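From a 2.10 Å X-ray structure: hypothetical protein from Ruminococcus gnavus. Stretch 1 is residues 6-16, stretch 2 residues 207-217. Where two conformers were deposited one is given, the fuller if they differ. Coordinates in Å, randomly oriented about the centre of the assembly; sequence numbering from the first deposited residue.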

# COMPACT_ATOMS: atom_id res chain seq x y z
N SER A 6 -9.74 -12.52 -8.72
CA SER A 6 -11.02 -11.85 -8.91
C SER A 6 -12.06 -12.19 -7.82
O SER A 6 -12.67 -11.29 -7.24
N GLU A 7 -12.24 -13.47 -7.53
CA GLU A 7 -13.33 -13.93 -6.63
C GLU A 7 -13.05 -13.75 -5.12
O GLU A 7 -13.87 -14.13 -4.28
N VAL A 8 -11.90 -13.17 -4.79
CA VAL A 8 -11.56 -12.87 -3.41
C VAL A 8 -11.74 -11.38 -3.12
O VAL A 8 -11.24 -10.87 -2.12
N LEU A 9 -12.49 -10.70 -3.99
CA LEU A 9 -12.76 -9.28 -3.87
C LEU A 9 -14.11 -8.97 -3.25
O LEU A 9 -15.13 -9.55 -3.62
N ASN A 10 -14.10 -8.03 -2.31
CA ASN A 10 -15.30 -7.48 -1.73
C ASN A 10 -15.67 -6.28 -2.58
O ASN A 10 -15.06 -5.21 -2.45
N VAL A 11 -16.62 -6.47 -3.48
CA VAL A 11 -17.12 -5.36 -4.28
C VAL A 11 -18.08 -4.61 -3.36
O VAL A 11 -19.27 -4.92 -3.30
N THR A 12 -17.54 -3.65 -2.62
CA THR A 12 -18.31 -2.93 -1.61
C THR A 12 -19.40 -2.10 -2.27
O THR A 12 -19.36 -1.91 -3.49
N GLU A 13 -20.35 -1.60 -1.48
CA GLU A 13 -21.42 -0.73 -1.99
C GLU A 13 -20.85 0.45 -2.78
O GLU A 13 -21.37 0.79 -3.84
N SER A 14 -19.80 1.09 -2.27
CA SER A 14 -19.20 2.21 -2.99
C SER A 14 -18.52 1.75 -4.28
O SER A 14 -18.62 2.40 -5.31
N LEU A 15 -17.84 0.61 -4.23
CA LEU A 15 -17.21 0.08 -5.45
C LEU A 15 -18.21 -0.33 -6.51
O LEU A 15 -17.87 -0.34 -7.67
N GLN A 16 -19.44 -0.66 -6.12
CA GLN A 16 -20.52 -0.93 -7.09
C GLN A 16 -21.06 0.34 -7.75
O GLN A 16 -21.80 0.23 -8.73
N GLY A 207 -13.11 6.63 -12.24
CA GLY A 207 -13.00 5.18 -12.22
C GLY A 207 -12.53 4.59 -10.91
O GLY A 207 -11.73 5.19 -10.20
N ALA A 208 -13.02 3.38 -10.61
CA ALA A 208 -12.60 2.65 -9.43
C ALA A 208 -11.15 2.20 -9.62
O ALA A 208 -10.78 1.76 -10.69
N ASN A 209 -10.35 2.31 -8.57
CA ASN A 209 -8.93 2.02 -8.68
C ASN A 209 -8.31 1.49 -7.40
O ASN A 209 -7.12 1.70 -7.17
N TYR A 210 -9.12 0.85 -6.57
CA TYR A 210 -8.65 0.20 -5.35
C TYR A 210 -9.45 -1.07 -5.12
O TYR A 210 -10.48 -1.27 -5.74
N PHE A 211 -8.99 -1.94 -4.21
CA PHE A 211 -9.72 -3.15 -3.90
C PHE A 211 -9.71 -3.40 -2.39
O PHE A 211 -8.80 -2.95 -1.68
N GLN A 212 -10.75 -4.10 -1.94
CA GLN A 212 -10.86 -4.58 -0.56
C GLN A 212 -11.04 -6.11 -0.65
O GLN A 212 -12.02 -6.59 -1.21
N ALA A 213 -10.06 -6.87 -0.15
CA ALA A 213 -10.15 -8.32 -0.22
C ALA A 213 -11.21 -8.80 0.77
O ALA A 213 -11.49 -8.10 1.75
N MSE A 214 -11.83 -9.94 0.47
CA MSE A 214 -12.79 -10.54 1.38
C MSE A 214 -12.08 -11.54 2.25
O MSE A 214 -11.01 -12.01 1.91
N PRO A 215 -12.67 -11.90 3.40
CA PRO A 215 -12.06 -12.97 4.18
C PRO A 215 -12.10 -14.32 3.45
O PRO A 215 -13.12 -14.65 2.85
N ILE A 216 -10.99 -15.05 3.45
CA ILE A 216 -11.02 -16.48 3.11
C ILE A 216 -10.26 -17.25 4.18
O ILE A 216 -9.34 -16.71 4.81
N SER A 217 -10.63 -18.51 4.36
CA SER A 217 -10.08 -19.33 5.42
C SER A 217 -9.91 -20.77 4.94
O SER A 217 -10.35 -21.12 3.88

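Two irregular segments can be held together by very little backbone pairing if their side chains fit one another in shape, and the contact between residues 6-16 and 207-217 of this hypothetical protein is a compact example. A single beta bridge pairs Leu9 with Ala213. Around it, Met214 N donates to Val8 O at 2.8 Å and Asn10 N donates to Gln212 O, also at 2.8 Å. These two bonds fix the register, and the side chains pack along the seam.

The most distinct bump is Leu15. Its CA-to-CB bond runs sideways, but the m, t rotamer (chi1 -79°, chi2 162°) brings the end of the chain nearer to the second stretch. There CD2 lies over one face of the Tyr210 ring, 3.9 Å from the ring centroid and 21° off its normal, a CH-pi contact. The same methyl also meets the small side chain of Ala208, CD2 to CB 3.8 Å, so it sits in a shallow hollow with the flat ring and the alanine methyl as its walls. The CA-to-CB bond of Tyr210, with chi1 p, runs sideways, but its ring reaches across to the first stretch, and its OH comes to 4.2 Å from Ser14 CB.

Near the bridge the contacts are more mixed, apolar and polar. Leu9 CB points away, yet its m, t side chain bends back so that CD2 touches Phe211 CB at 4.0 Å. Asn10 (chi1 t) and Gln212 (t, t) both point toward the opposing stretch, and the aliphatic CB of Asn10 lies 4.4 Å from Met214 CB. Thr12, chi1 p, adds its methyl, with CG2 4.1 Å from Gln212 OE1.

Two waters complete the polar contacts, one between backbones and one between the Asn10 and Gln212 side chains. Water 1 donates to Asn10 O and accepts from Gln212 N, both at 2.9 Å, extending the backbone pairing where the chains no longer bond directly. Water 2 accepts from Asn10 ND2 at 2.9 Å and donates to Ala213 O at 2.9 Å, while its bond from Gln212 NE2, 3.4 Å, is weak. It thus links two amides whose nitrogens, Asn10 ND2 and Gln212 NE2, stand 3.8 Å apart.

At the other end, selenomethionine Met214 has its CA-to-CB bond sideways, and its p, t, t chain brings CE within 3.2 Å of Glu7 O, in the turn from Ser6 to Leu9. Beyond it Ile216 (p, t) points toward the first stretch, where Val8, in the m rotamer, has CG1 4.3 Å from Ile216 CG2. Direct apolar packing at Leu15 and water-mediated contact at Asn10 thus coexist within one small interface.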

# COMPACT_ATOMS: atom_id res chain seq x y z
CB SER A 6 -11.57 -12.19 -10.30
OG SER A 6 -12.85 -11.64 -10.52
CB GLU A 7 -13.73 -15.38 -6.95
CG GLU A 7 -12.62 -16.42 -6.87
CD GLU A 7 -12.94 -17.69 -7.65
OE1 GLU A 7 -14.12 -18.10 -7.67
OE2 GLU A 7 -12.02 -18.27 -8.25
CB VAL A 8 -10.14 -13.35 -3.05
CG1 VAL A 8 -10.03 -14.85 -3.28
CG2 VAL A 8 -9.06 -12.62 -3.84
CB LEU A 9 -12.70 -8.60 -5.24
CG LEU A 9 -11.34 -8.55 -5.94
CD1 LEU A 9 -11.40 -7.56 -7.10
CD2 LEU A 9 -10.22 -8.16 -4.97
CB ASN A 10 -15.04 -7.08 -0.28
CG ASN A 10 -16.27 -6.56 0.43
OD1 ASN A 10 -17.31 -6.35 -0.18
ND2 ASN A 10 -16.15 -6.34 1.74
CB VAL A 11 -17.82 -5.83 -5.58
CG1 VAL A 11 -18.12 -4.64 -6.48
CG2 VAL A 11 -16.96 -6.84 -6.32
CB THR A 12 -17.40 -1.98 -0.80
OG1 THR A 12 -16.90 -0.95 -1.66
CG2 THR A 12 -16.23 -2.72 -0.19
CB GLU A 13 -22.30 -0.21 -0.85
CG GLU A 13 -23.33 -1.21 -0.35
CD GLU A 13 -23.99 -0.79 0.96
OE1 GLU A 13 -23.99 0.42 1.30
OE2 GLU A 13 -24.53 -1.68 1.66
CB SER A 14 -18.21 2.96 -2.10
OG SER A 14 -18.88 3.52 -0.99
CB LEU A 15 -16.29 -1.08 -5.14
CG LEU A 15 -14.95 -0.59 -4.60
CD1 LEU A 15 -14.25 -1.74 -3.89
CD2 LEU A 15 -14.10 0.03 -5.71
CB GLN A 16 -21.70 -1.64 -6.42
CG GLN A 16 -21.39 -3.01 -5.86
CD GLN A 16 -22.45 -3.49 -4.90
OE1 GLN A 16 -23.65 -3.32 -5.15
NE2 GLN A 16 -22.03 -4.09 -3.78
CB ALA A 208 -13.50 1.45 -9.21
CB ASN A 209 -8.21 3.31 -9.06
CG ASN A 209 -8.39 4.39 -8.01
OD1 ASN A 209 -9.32 4.33 -7.20
ND2 ASN A 209 -7.50 5.37 -8.02
CB TYR A 210 -8.78 1.16 -4.16
CG TYR A 210 -10.21 1.54 -3.78
CD1 TYR A 210 -10.88 2.56 -4.43
CD2 TYR A 210 -10.87 0.88 -2.76
CE1 TYR A 210 -12.18 2.91 -4.07
CE2 TYR A 210 -12.16 1.21 -2.40
CZ TYR A 210 -12.81 2.22 -3.07
OH TYR A 210 -14.08 2.55 -2.70
CB PHE A 211 -9.09 -4.34 -4.63
CG PHE A 211 -7.75 -4.73 -4.10
CD1 PHE A 211 -6.60 -4.15 -4.59
CD2 PHE A 211 -7.64 -5.67 -3.09
CE1 PHE A 211 -5.36 -4.50 -4.08
CE2 PHE A 211 -6.41 -6.03 -2.59
CZ PHE A 211 -5.26 -5.44 -3.08
CB GLN A 212 -12.06 -3.89 0.17
CG GLN A 212 -11.99 -3.93 1.71
CD GLN A 212 -13.05 -3.07 2.42
OE1 GLN A 212 -13.08 -1.85 2.27
NE2 GLN A 212 -13.91 -3.71 3.21
CB ALA A 213 -8.80 -8.94 0.08
CB MSE A 214 -13.90 -11.23 0.59
CG MSE A 214 -13.46 -12.56 0.01
SE MSE A 214 -14.97 -13.34 -0.97
CE MSE A 214 -14.13 -15.11 -1.24
CB PRO A 215 -12.94 -13.04 5.43
CG PRO A 215 -13.47 -11.66 5.56
CD PRO A 215 -13.78 -11.27 4.15
CB ILE A 216 -10.42 -16.81 1.72
CG1 ILE A 216 -8.95 -16.42 1.65
CG2 ILE A 216 -11.21 -16.12 0.61
CD1 ILE A 216 -8.31 -16.76 0.31
CB SER A 217 -11.03 -19.28 6.62
OG SER A 217 -12.29 -19.86 6.31
O HOH W 1 -12.59 -4.93 -4.00
O HOH W 2 -13.76 -7.09 3.27